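Local atomic coordinates of mitochondrial edited mRNA stability factor 1 (Trypanosoma brucei, PDB entry 6NL1), a protein that probably processes the 5' ends of mitochondrial mRNAs through a Nudix-type domain and probably helps stabilise edited mRNAs. Residues Glu84-Pro89 and Ser99-Trp104; Leu220-Arg225 and Pro234-Leu239; Arg228-Pro233 and Tyr284-Pro289. All coordinates share one frame; numbering follows the deposited sequence.

Along the chain, interaction 1 closes before the other two begin, and it stands apart in space as well: its centre lies about 37 Å from that of interaction 2 and about 27 Å from that of interaction 3. It pairs the edge strand 84-86 with strand 100-107 in a four-stranded antiparallel sheet. Interactions 2 and 3 belong to the Nudix family region, with centres about 14 Å apart and segments that alternate in sequence. Interaction 2 zips up the hairpin of strands 216-223 and 235-238; interaction 3 ties the loop of that hairpin to the loop before strand 290-296. Asn-224 ND2 is hydrogen-bonded to Pro-233 O, joining the two. Residues that bind GDP in this protein lie beside both.

Interaction 1. Residues Glu84-Pro89 and Ser99-Trp104; sequences EKLSHP and SFVYKW
Val-101, Lys-103 and Glu-84 give up the most surface where strand 84-86 runs antiparallel to strand 100-104. Glu-84 and Lys-103 form a hydrogen-bonded pair: Glu-84 N donates to Lys-103 O at 2.9 Å, and Lys-103 N returns a bond to Glu-84 O. Their side chains cross obliquely on the same face. The lysine chain bends at its third torsion (chi3 70°), which puts CE 3.7 Å from Glu-84 OE1, while NZ stays 4.1 Å from OE2, too far for a salt bridge, though the opposite charges probably still attract. The branched Val-101 suits a position covered from two sides: CG1 meets Leu-86 CD1 at 4.2 Å, and CG2 meets Pro-89 CG at 4.0 Å. Leu-86 N donates to Val-101 O at 2.9 Å, nearly straight (170°), and beside it a water accepts a hydrogen bond from Val-101 N and donates one to Leu-86 O. On the other face, Lys-85 CG lies over one face of the Tyr-102 ring, toward its rim, 4.0 Å from the centroid in a CH-pi contact. Tyr-102 OH is hydrogen-bonded to Glu-180. Strand 100-107 thus lies between the edge strand 84-86 and strand 171-178, while helix 180-193 packs against Phe-100, Tyr-102 and Trp-104.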
loop_
_atom_site.group_PDB
_atom_site.type_symbol
_atom_site.label_atom_id
_atom_site.label_comp_id
_atom_site.label_asym_id
_atom_site.label_seq_id
_atom_site.Cartn_x
_atom_site.Cartn_y
_atom_site.Cartn_z
ATOM N N GLU A 84 -0.410 24.305 14.345
ATOM C CA GLU A 84 -1.068 25.582 14.574
ATOM C C GLU A 84 -2.511 25.325 14.975
ATOM O O GLU A 84 -3.262 24.670 14.242
ATOM C CB GLU A 84 -1.001 26.442 13.310
ATOM C CG GLU A 84 0.436 26.706 12.851
ATOM C CD GLU A 84 0.542 27.094 11.384
ATOM O OE1 GLU A 84 0.835 26.205 10.551
ATOM O OE2 GLU A 84 0.349 28.289 11.066
ATOM N N LYS A 85 -2.893 25.822 16.150
ATOM C CA LYS A 85 -4.252 25.630 16.629
ATOM C C LYS A 85 -5.211 26.492 15.823
ATOM O O LYS A 85 -4.915 27.641 15.515
ATOM C CB LYS A 85 -4.381 25.961 18.121
ATOM C CG LYS A 85 -5.693 25.459 18.713
ATOM C CD LYS A 85 -5.925 25.929 20.140
ATOM C CE LYS A 85 -7.215 25.319 20.686
ATOM N NZ LYS A 85 -7.854 26.128 21.768
ATOM N N LEU A 86 -6.356 25.920 15.472
ATOM C CA LEU A 86 -7.393 26.657 14.777
ATOM C C LEU A 86 -8.601 26.824 15.697
ATOM O O LEU A 86 -8.876 25.969 16.540
ATOM C CB LEU A 86 -7.796 25.936 13.485
ATOM C CG LEU A 86 -6.669 25.670 12.486
ATOM C CD1 LEU A 86 -7.186 24.922 11.284
ATOM C CD2 LEU A 86 -6.007 26.973 12.048
ATOM N N SER A 87 -9.312 27.932 15.530
ATOM C CA SER A 87 -10.504 28.224 16.315
ATOM C C SER A 87 -11.625 27.268 15.965
ATOM O O SER A 87 -12.375 26.842 16.835
ATOM C CB SER A 87 -10.981 29.654 16.041
ATOM O OG SER A 87 -10.089 30.601 16.596
ATOM N N HIS A 88 -11.738 26.962 14.676
ATOM C CA HIS A 88 -12.830 26.159 14.140
ATOM C C HIS A 88 -12.317 25.507 12.875
ATOM O O HIS A 88 -11.357 25.982 12.279
ATOM C CB HIS A 88 -14.030 27.041 13.766
ATOM C CG HIS A 88 -14.508 27.929 14.870
ATOM N ND1 HIS A 88 -15.441 27.523 15.804
ATOM C CD2 HIS A 88 -14.198 29.209 15.188
ATOM C CE1 HIS A 88 -15.676 28.509 16.650
ATOM N NE2 HIS A 88 -14.933 29.546 16.298
ATOM N N PRO A 89 -12.957 24.416 12.444
ATOM C CA PRO A 89 -12.564 23.886 11.138
ATOM C C PRO A 89 -13.079 24.807 10.032
ATOM O O PRO A 89 -14.038 25.552 10.241
ATOM C CB PRO A 89 -13.297 22.536 11.057
ATOM C CG PRO A 89 -14.009 22.351 12.382
ATOM C CD PRO A 89 -14.094 23.690 13.031
ATOM N N SER A 99 -14.640 19.059 18.722
ATOM C CA SER A 99 -13.274 18.679 19.091
ATOM C C SER A 99 -12.265 19.774 18.740
ATOM O O SER A 99 -12.580 20.705 18.002
ATOM C CB SER A 99 -12.876 17.385 18.381
ATOM O OG SER A 99 -12.649 17.629 17.002
ATOM N N PHE A 100 -11.048 19.656 19.266
ATOM C CA PHE A 100 -9.981 20.603 18.939
ATOM C C PHE A 100 -9.435 20.368 17.534
ATOM O O PHE A 100 -9.377 19.230 17.066
ATOM C CB PHE A 100 -8.841 20.525 19.963
ATOM C CG PHE A 100 -9.259 20.907 21.348
ATOM C CD1 PHE A 100 -9.306 22.237 21.728
ATOM C CD2 PHE A 100 -9.642 19.938 22.259
ATOM C CE1 PHE A 100 -9.710 22.593 23.005
ATOM C CE2 PHE A 100 -10.048 20.284 23.532
ATOM C CZ PHE A 100 -10.081 21.614 23.909
ATOM N N VAL A 101 -9.032 21.448 16.874
ATOM C CA VAL A 101 -8.511 21.360 15.521
ATOM C C VAL A 101 -7.134 21.990 15.415
ATOM O O VAL A 101 -6.938 23.131 15.803
ATOM C CB VAL A 101 -9.429 22.076 14.512
ATOM C CG1 VAL A 101 -9.056 21.657 13.091
ATOM C CG2 VAL A 101 -10.890 21.762 14.814
ATOM N N TYR A 102 -6.183 21.240 14.877
ATOM C CA TYR A 102 -4.863 21.777 14.606
ATOM C C TYR A 102 -4.480 21.558 13.151
ATOM O O TYR A 102 -4.963 20.639 12.490
ATOM C CB TYR A 102 -3.813 21.123 15.500
ATOM C CG TYR A 102 -3.865 21.543 16.951
ATOM C CD1 TYR A 102 -4.865 21.075 17.798
ATOM C CD2 TYR A 102 -2.895 22.382 17.482
ATOM C CE1 TYR A 102 -4.904 21.441 19.127
ATOM C CE2 TYR A 102 -2.920 22.753 18.807
ATOM C CZ TYR A 102 -3.927 22.283 19.626
ATOM O OH TYR A 102 -3.952 22.658 20.946
ATOM N N LYS A 103 -3.574 22.396 12.674
ATOM C CA LYS A 103 -3.135 22.363 11.292
ATOM C C LYS A 103 -1.628 22.156 11.217
ATOM O O LYS A 103 -0.867 22.693 12.028
ATOM C CB LYS A 103 -3.502 23.690 10.631
ATOM C CG LYS A 103 -3.130 23.809 9.196
ATOM C CD LYS A 103 -3.521 25.180 8.667
ATOM C CE LYS A 103 -2.645 26.260 9.262
ATOM N NZ LYS A 103 -2.663 27.495 8.434
ATOM N N TRP A 104 -1.200 21.370 10.239
ATOM C CA TRP A 104 0.214 21.177 9.972
ATOM C C TRP A 104 0.439 21.483 8.497
ATOM O O TRP A 104 -0.074 20.766 7.636
ATOM C CB TRP A 104 0.607 19.735 10.267
ATOM C CG TRP A 104 2.032 19.402 9.937
ATOM C CD1 TRP A 104 3.106 20.248 9.972
ATOM C CD2 TRP A 104 2.539 18.127 9.521
ATOM N NE1 TRP A 104 4.246 19.578 9.611
ATOM C CE2 TRP A 104 3.929 18.273 9.329
ATOM C CE3 TRP A 104 1.950 16.876 9.295
ATOM C CZ2 TRP A 104 4.748 17.212 8.920
ATOM C CZ3 TRP A 104 2.764 15.822 8.888
ATOM C CH2 TRP A 104 4.148 15.997 8.708
HETATM O O HOH W 1 -9.525 24.151 18.253
#

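Interaction 2. Residues Leu220-Arg225 and Pro234-Leu239; sequences LRRINR and PISLKL. With SO4 (sulfate ion), chain B.
Leu-220 to Ile-223 and Ile-235 to Lys-238 pair as antiparallel strands, their axes 4.4 Å apart at closest approach, with two-way backbone bonds at Leu-220/Lys-238 and Arg-222/Ser-236 plus one from Asn-224 N to Pro-234 O. Ser-236 is the polar hub of one face. Its small hydroxyl accepts from two longer side chains: Asn-224 ND2 donates to OG at 2.8 Å, nearly straight and with OG close to the amide plane, whereas Arg-222 NH2 reaches OG at 3.0 Å in a weak, bent bond. The arginine chain bends at its third torsion (chi3 60°), which places NE to donate to Asn-224 OD1 at 2.7 Å, on the same amide. Lys-238 CD lies over one guanidinium face. Lys-238 NZ turns back to Leu-239 O; it also bonds to Gly-241 O and forms a salt bridge with Glu-261, whose charge probably eases the nearness of the Arg-222 and Lys-238 cations. On the opposite face, Ile-235 CG2 packs 3.7 Å from Arg-221 CB, and a water links Arg-221 NE to Ile-235 O. A sulfate, probably from the crystallisation liquor, accepts from Leu-239 N at 2.9 Å and is also hydrogen-bonded to Tyr-292 OH; Tyr-292 binds GDP in another structure of the protein. The hairpin belongs to the mixed Nudix sheet; helix 328-336 covers its Arg-221 and Leu-237 face, Asp-330 forming a salt bridge and Trp-333 a cation-pi contact with Arg-221.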
loop_
_atom_site.group_PDB
_atom_site.type_symbol
_atom_site.label_atom_id
_atom_site.label_comp_id
_atom_site.label_asym_id
_atom_site.label_seq_id
_atom_site.Cartn_x
_atom_site.Cartn_y
_atom_site.Cartn_z
ATOM N N LEU A 220 -1.659 -12.961 -5.668
ATOM C CA LEU A 220 -3.051 -12.854 -5.245
ATOM C C LEU A 220 -3.702 -11.724 -6.023
ATOM O O LEU A 220 -3.015 -10.908 -6.631
ATOM C CB LEU A 220 -3.158 -12.495 -3.757
ATOM C CG LEU A 220 -2.561 -13.393 -2.678
ATOM C CD1 LEU A 220 -1.187 -12.883 -2.286
ATOM C CD2 LEU A 220 -3.489 -13.434 -1.455
ATOM N N ARG A 221 -5.029 -11.663 -5.977
ATOM C CA ARG A 221 -5.753 -10.542 -6.561
ATOM C C ARG A 221 -6.633 -9.897 -5.500
ATOM O O ARG A 221 -7.605 -10.487 -5.044
ATOM C CB ARG A 221 -6.578 -11.008 -7.759
ATOM C CG ARG A 221 -5.702 -11.542 -8.910
ATOM C CD ARG A 221 -6.527 -11.885 -10.132
ATOM N NE ARG A 221 -7.017 -10.692 -10.824
ATOM C CZ ARG A 221 -7.969 -10.734 -11.751
ATOM N NH1 ARG A 221 -8.514 -11.899 -12.087
ATOM N NH2 ARG A 221 -8.374 -9.626 -12.345
ATOM N N ARG A 222 -6.263 -8.689 -5.097
ATOM C CA ARG A 222 -6.962 -7.989 -4.039
ATOM C C ARG A 222 -8.065 -7.117 -4.625
ATOM O O ARG A 222 -7.838 -6.346 -5.559
ATOM C CB ARG A 222 -5.982 -7.124 -3.244
ATOM C CG ARG A 222 -6.586 -6.421 -2.015
ATOM C CD ARG A 222 -5.613 -5.373 -1.479
ATOM N NE ARG A 222 -5.323 -4.366 -2.502
ATOM C CZ ARG A 222 -4.170 -3.708 -2.622
ATOM N NH1 ARG A 222 -3.164 -3.937 -1.781
ATOM N NH2 ARG A 222 -4.020 -2.819 -3.596
ATOM N N ILE A 223 -9.256 -7.233 -4.060
ATOM C CA ILE A 223 -10.389 -6.427 -4.486
ATOM C C ILE A 223 -10.322 -5.126 -3.711
ATOM O O ILE A 223 -10.299 -5.128 -2.487
ATOM C CB ILE A 223 -11.705 -7.158 -4.200
ATOM C CG1 ILE A 223 -11.703 -8.517 -4.912
ATOM C CG2 ILE A 223 -12.930 -6.286 -4.591
ATOM C CD1 ILE A 223 -12.858 -9.444 -4.499
ATOM N N ASN A 224 -10.256 -4.013 -4.427
ATOM C CA ASN A 224 -10.083 -2.723 -3.778
ATOM C C ASN A 224 -11.424 -2.041 -3.483
ATOM O O ASN A 224 -12.435 -2.367 -4.090
ATOM C CB ASN A 224 -9.153 -1.848 -4.618
ATOM C CG ASN A 224 -7.769 -2.471 -4.778
ATOM O OD1 ASN A 224 -7.115 -2.779 -3.788
ATOM N ND2 ASN A 224 -7.331 -2.681 -6.029
ATOM N N ARG A 225 -11.424 -1.122 -2.525
ATOM C CA ARG A 225 -12.641 -0.424 -2.104
ATOM C C ARG A 225 -13.103 0.582 -3.145
ATOM O O ARG A 225 -12.308 1.034 -3.972
ATOM C CB ARG A 225 -12.403 0.275 -0.767
ATOM C CG ARG A 225 -12.671 -0.613 0.434
ATOM C CD ARG A 225 -12.016 -0.070 1.693
ATOM N NE ARG A 225 -10.591 -0.387 1.735
ATOM C CZ ARG A 225 -9.785 -0.077 2.747
ATOM N NH1 ARG A 225 -10.261 0.563 3.809
ATOM N NH2 ARG A 225 -8.500 -0.410 2.697
ATOM N N PRO A 234 -9.606 -1.503 -9.833
ATOM C CA PRO A 234 -10.602 -2.263 -9.071
ATOM C C PRO A 234 -10.032 -3.527 -8.403
ATOM O O PRO A 234 -10.429 -3.855 -7.281
ATOM C CB PRO A 234 -11.635 -2.656 -10.133
ATOM C CG PRO A 234 -11.487 -1.638 -11.200
ATOM C CD PRO A 234 -10.020 -1.295 -11.235
ATOM N N ILE A 235 -9.122 -4.220 -9.087
ATOM C CA ILE A 235 -8.543 -5.469 -8.577
ATOM C C ILE A 235 -7.035 -5.459 -8.795
ATOM O O ILE A 235 -6.584 -5.370 -9.923
ATOM C CB ILE A 235 -9.145 -6.711 -9.284
ATOM C CG1 ILE A 235 -10.671 -6.668 -9.224
ATOM C CG2 ILE A 235 -8.612 -8.024 -8.664
ATOM C CD1 ILE A 235 -11.357 -7.854 -9.908
ATOM N N SER A 236 -6.261 -5.540 -7.715
ATOM C CA SER A 236 -4.796 -5.508 -7.817
ATOM C C SER A 236 -4.207 -6.917 -7.845
ATOM O O SER A 236 -4.369 -7.681 -6.890
ATOM C CB SER A 236 -4.185 -4.748 -6.625
ATOM O OG SER A 236 -4.701 -3.430 -6.504
ATOM N N LEU A 237 -3.533 -7.257 -8.939
ATOM C CA LEU A 237 -2.728 -8.471 -9.004
ATOM C C LEU A 237 -1.419 -8.151 -8.302
ATOM O O LEU A 237 -0.746 -7.198 -8.667
ATOM C CB LEU A 237 -2.459 -8.861 -10.460
ATOM C CG LEU A 237 -1.500 -10.030 -10.707
ATOM C CD1 LEU A 237 -2.143 -11.343 -10.275
ATOM C CD2 LEU A 237 -1.095 -10.086 -12.189
ATOM N N LYS A 238 -1.058 -8.926 -7.287
ATOM C CA LYS A 238 0.067 -8.541 -6.451
ATOM C C LYS A 238 0.843 -9.736 -5.917
ATOM O O LYS A 238 0.298 -10.817 -5.755
ATOM C CB LYS A 238 -0.430 -7.685 -5.273
ATOM C CG LYS A 238 -1.401 -8.434 -4.336
ATOM C CD LYS A 238 -2.090 -7.510 -3.306
ATOM C CE LYS A 238 -1.116 -6.775 -2.381
ATOM N NZ LYS A 238 -0.243 -7.699 -1.580
ATOM N N LEU A 239 2.131 -9.518 -5.659
ATOM C CA LEU A 239 2.897 -10.349 -4.739
ATOM C C LEU A 239 2.302 -10.164 -3.330
ATOM O O LEU A 239 1.630 -9.169 -3.060
ATOM C CB LEU A 239 4.380 -9.930 -4.751
ATOM C CG LEU A 239 5.101 -9.921 -6.108
ATOM C CD1 LEU A 239 6.577 -9.481 -5.989
ATOM C CD2 LEU A 239 5.012 -11.289 -6.760
HETATM S S SO4 B . 3.508 -5.727 -6.695
HETATM O O1 SO4 B . 2.926 -6.688 -5.770
HETATM O O2 SO4 B . 3.061 -4.398 -6.283
HETATM O O3 SO4 B . 4.965 -5.787 -6.704
HETATM O O4 SO4 B . 3.047 -6.018 -8.051
HETATM O O HOH W 2 -6.153 -7.947 -11.210
HETATM O O HOH W 3 -13.440 -3.061 -6.653
#

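Interaction 3. Residues Arg228-Pro233 and Tyr284-Pro289; sequences RPPDIP and YYWRVP
The carboxylate of Asp-231 is shared between Trp-286 and Arg-287, one oxygen to each. Trp-286 NE1 donates to OD1 at 2.7 Å; the oxygen lies close to the indole plane, yet the donor approaches from above the carboxylate, the two planes being 53° apart. Arg-287 meets the acid tip to tip: NE forms a salt bridge with OD2 at 2.8 Å, on the anti side but 34° out of the carboxylate plane, and NH2 adds a weaker bond. Both nitrogens use OD2, so this is not the flat two-oxygen pairing. Asp-231 CG stands between the backbone N and the carbonyl carbon (chi1 60°), on the side of the indole and guanidinium; a short acid suits the place because CB itself packs on Tyr-284. That CB lies over one ring face, 3.9 Å from the centroid, in a CH-pi contact. Two rigid prolines complete the packing: Pro-229 CB packs 3.4 Å from Trp-286 NE1, and Pro-230 CD comes within 3.6 Å of Trp-286 CZ2. One indole face carries Tyr-284 CA. Arg-287 NH1 as well has a partner, the backbone oxygen of the GDP-binding residue Gln-279, which probably limits rotation of the guanidinium. Each segment contains a type I beta turn, Pro-229 to Ile-232 and Tyr-284 to Arg-287, closed by a backbone bond between its end residues. The arrangement is therefore a turn-to-turn contact between two loops of the Nudix domain, joined through the side chain of Asp-231, at the border of the GDP site to which the adjoining Val-288 belongs.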
loop_
_atom_site.group_PDB
_atom_site.type_symbol
_atom_site.label_atom_id
_atom_site.label_comp_id
_atom_site.label_asym_id
_atom_site.label_seq_id
_atom_site.Cartn_x
_atom_site.Cartn_y
_atom_site.Cartn_z
ATOM N N ARG A 228 -11.181 4.949 -3.320
ATOM C CA ARG A 228 -9.760 4.660 -3.436
ATOM C C ARG A 228 -9.148 5.757 -4.309
ATOM O O ARG A 228 -9.850 6.362 -5.126
ATOM C CB ARG A 228 -9.557 3.254 -4.049
ATOM C CG ARG A 228 -9.865 3.188 -5.547
ATOM C CD ARG A 228 -9.775 1.766 -6.146
ATOM N NE ARG A 228 -11.118 1.275 -6.409
ATOM C CZ ARG A 228 -11.673 1.210 -7.608
ATOM N NH1 ARG A 228 -10.990 1.564 -8.682
ATOM N NH2 ARG A 228 -12.908 0.758 -7.727
ATOM N N PRO A 229 -7.849 6.038 -4.126
ATOM C CA PRO A 229 -7.171 6.988 -5.013
ATOM C C PRO A 229 -7.230 6.526 -6.471
ATOM O O PRO A 229 -7.314 5.332 -6.748
ATOM C CB PRO A 229 -5.723 6.994 -4.492
ATOM C CG PRO A 229 -5.591 5.766 -3.680
ATOM C CD PRO A 229 -6.945 5.500 -3.096
ATOM N N PRO A 230 -7.199 7.478 -7.404
ATOM C CA PRO A 230 -7.365 7.179 -8.831
ATOM C C PRO A 230 -6.276 6.294 -9.444
ATOM O O PRO A 230 -6.501 5.775 -10.532
ATOM C CB PRO A 230 -7.338 8.571 -9.477
ATOM C CG PRO A 230 -6.595 9.418 -8.511
ATOM C CD PRO A 230 -7.043 8.919 -7.167
ATOM N N ASP A 231 -5.133 6.117 -8.781
ATOM C CA ASP A 231 -4.070 5.274 -9.336
ATOM C C ASP A 231 -4.251 3.785 -9.010
ATOM O O ASP A 231 -3.466 2.942 -9.438
ATOM C CB ASP A 231 -2.688 5.761 -8.877
ATOM C CG ASP A 231 -2.530 5.748 -7.358
ATOM O OD1 ASP A 231 -3.436 6.222 -6.641
ATOM O OD2 ASP A 231 -1.484 5.273 -6.883
ATOM N N ILE A 232 -5.283 3.464 -8.242
ATOM C CA ILE A 232 -5.513 2.078 -7.851
ATOM C C ILE A 232 -6.688 1.485 -8.636
ATOM O O ILE A 232 -7.781 2.027 -8.628
ATOM C CB ILE A 232 -5.747 1.968 -6.328
ATOM C CG1 ILE A 232 -4.485 2.402 -5.575
ATOM C CG2 ILE A 232 -6.139 0.535 -5.923
ATOM C CD1 ILE A 232 -4.679 2.441 -4.067
ATOM N N PRO A 233 -6.451 0.367 -9.329
ATOM C CA PRO A 233 -7.496 -0.276 -10.134
ATOM C C PRO A 233 -8.505 -1.013 -9.244
ATOM O O PRO A 233 -8.289 -1.120 -8.034
ATOM C CB PRO A 233 -6.704 -1.272 -10.984
ATOM C CG PRO A 233 -5.552 -1.660 -10.089
ATOM C CD PRO A 233 -5.183 -0.389 -9.349
ATOM N N TYR A 284 -0.186 12.333 -7.999
ATOM C CA TYR A 284 -0.392 11.167 -7.143
ATOM C C TYR A 284 0.562 11.242 -5.964
ATOM O O TYR A 284 1.339 10.313 -5.731
ATOM C CB TYR A 284 -0.110 9.887 -7.918
ATOM C CG TYR A 284 -0.990 9.625 -9.123
ATOM C CD1 TYR A 284 -2.253 10.200 -9.245
ATOM C CD2 TYR A 284 -0.557 8.766 -10.133
ATOM C CE1 TYR A 284 -3.058 9.927 -10.355
ATOM C CE2 TYR A 284 -1.345 8.486 -11.228
ATOM C CZ TYR A 284 -2.593 9.062 -11.339
ATOM O OH TYR A 284 -3.358 8.770 -12.457
ATOM N N TYR A 285 0.489 12.352 -5.233
ATOM C CA TYR A 285 1.466 12.715 -4.208
ATOM C C TYR A 285 1.401 11.812 -2.982
ATOM O O TYR A 285 2.288 11.867 -2.127
ATOM C CB TYR A 285 1.247 14.169 -3.770
ATOM C CG TYR A 285 -0.187 14.409 -3.354
ATOM C CD1 TYR A 285 -0.637 14.052 -2.087
ATOM C CD2 TYR A 285 -1.103 14.950 -4.246
ATOM C CE1 TYR A 285 -1.977 14.247 -1.714
ATOM C CE2 TYR A 285 -2.418 15.152 -3.886
ATOM C CZ TYR A 285 -2.858 14.797 -2.626
ATOM O OH TYR A 285 -4.188 15.003 -2.299
ATOM N N TRP A 286 0.347 11.001 -2.889
ATOM C CA TRP A 286 0.187 10.046 -1.783
ATOM C C TRP A 286 1.020 8.764 -1.950
ATOM O O TRP A 286 1.202 8.009 -0.994
ATOM C CB TRP A 286 -1.292 9.645 -1.648
ATOM C CG TRP A 286 -1.877 9.186 -2.937
ATOM C CD1 TRP A 286 -1.822 7.921 -3.465
ATOM C CD2 TRP A 286 -2.603 9.985 -3.882
ATOM N NE1 TRP A 286 -2.467 7.888 -4.680
ATOM C CE2 TRP A 286 -2.956 9.141 -4.957
ATOM C CE3 TRP A 286 -2.994 11.331 -3.915
ATOM C CZ2 TRP A 286 -3.675 9.605 -6.057
ATOM C CZ3 TRP A 286 -3.707 11.787 -5.003
ATOM C CH2 TRP A 286 -4.039 10.929 -6.062
ATOM N N ARG A 287 1.493 8.494 -3.165
ATOM C CA ARG A 287 2.133 7.205 -3.452
ATOM C C ARG A 287 3.366 7.018 -2.608
ATOM O O ARG A 287 4.105 7.969 -2.373
ATOM C CB ARG A 287 2.536 7.112 -4.914
ATOM C CG ARG A 287 1.371 7.077 -5.873
ATOM C CD ARG A 287 1.891 6.803 -7.306
ATOM N NE ARG A 287 1.121 5.684 -7.788
ATOM C CZ ARG A 287 1.614 4.574 -8.299
ATOM N NH1 ARG A 287 2.920 4.418 -8.479
ATOM N NH2 ARG A 287 0.763 3.629 -8.655
ATOM N N VAL A 288 3.603 5.790 -2.163
ATOM C CA VAL A 288 4.757 5.537 -1.305
ATOM C C VAL A 288 5.716 4.551 -1.961
ATOM O O VAL A 288 5.334 3.808 -2.869
ATOM C CB VAL A 288 4.330 4.973 0.067
ATOM C CG1 VAL A 288 3.474 5.989 0.817
ATOM C CG2 VAL A 288 3.584 3.647 -0.114
ATOM N N PRO A 289 6.968 4.538 -1.495
ATOM C CA PRO A 289 7.903 3.508 -1.950
ATOM C C PRO A 289 7.413 2.101 -1.590
ATOM O O PRO A 289 6.727 1.878 -0.590
ATOM C CB PRO A 289 9.191 3.832 -1.180
ATOM C CG PRO A 289 9.077 5.319 -0.845
ATOM C CD PRO A 289 7.599 5.498 -0.567
#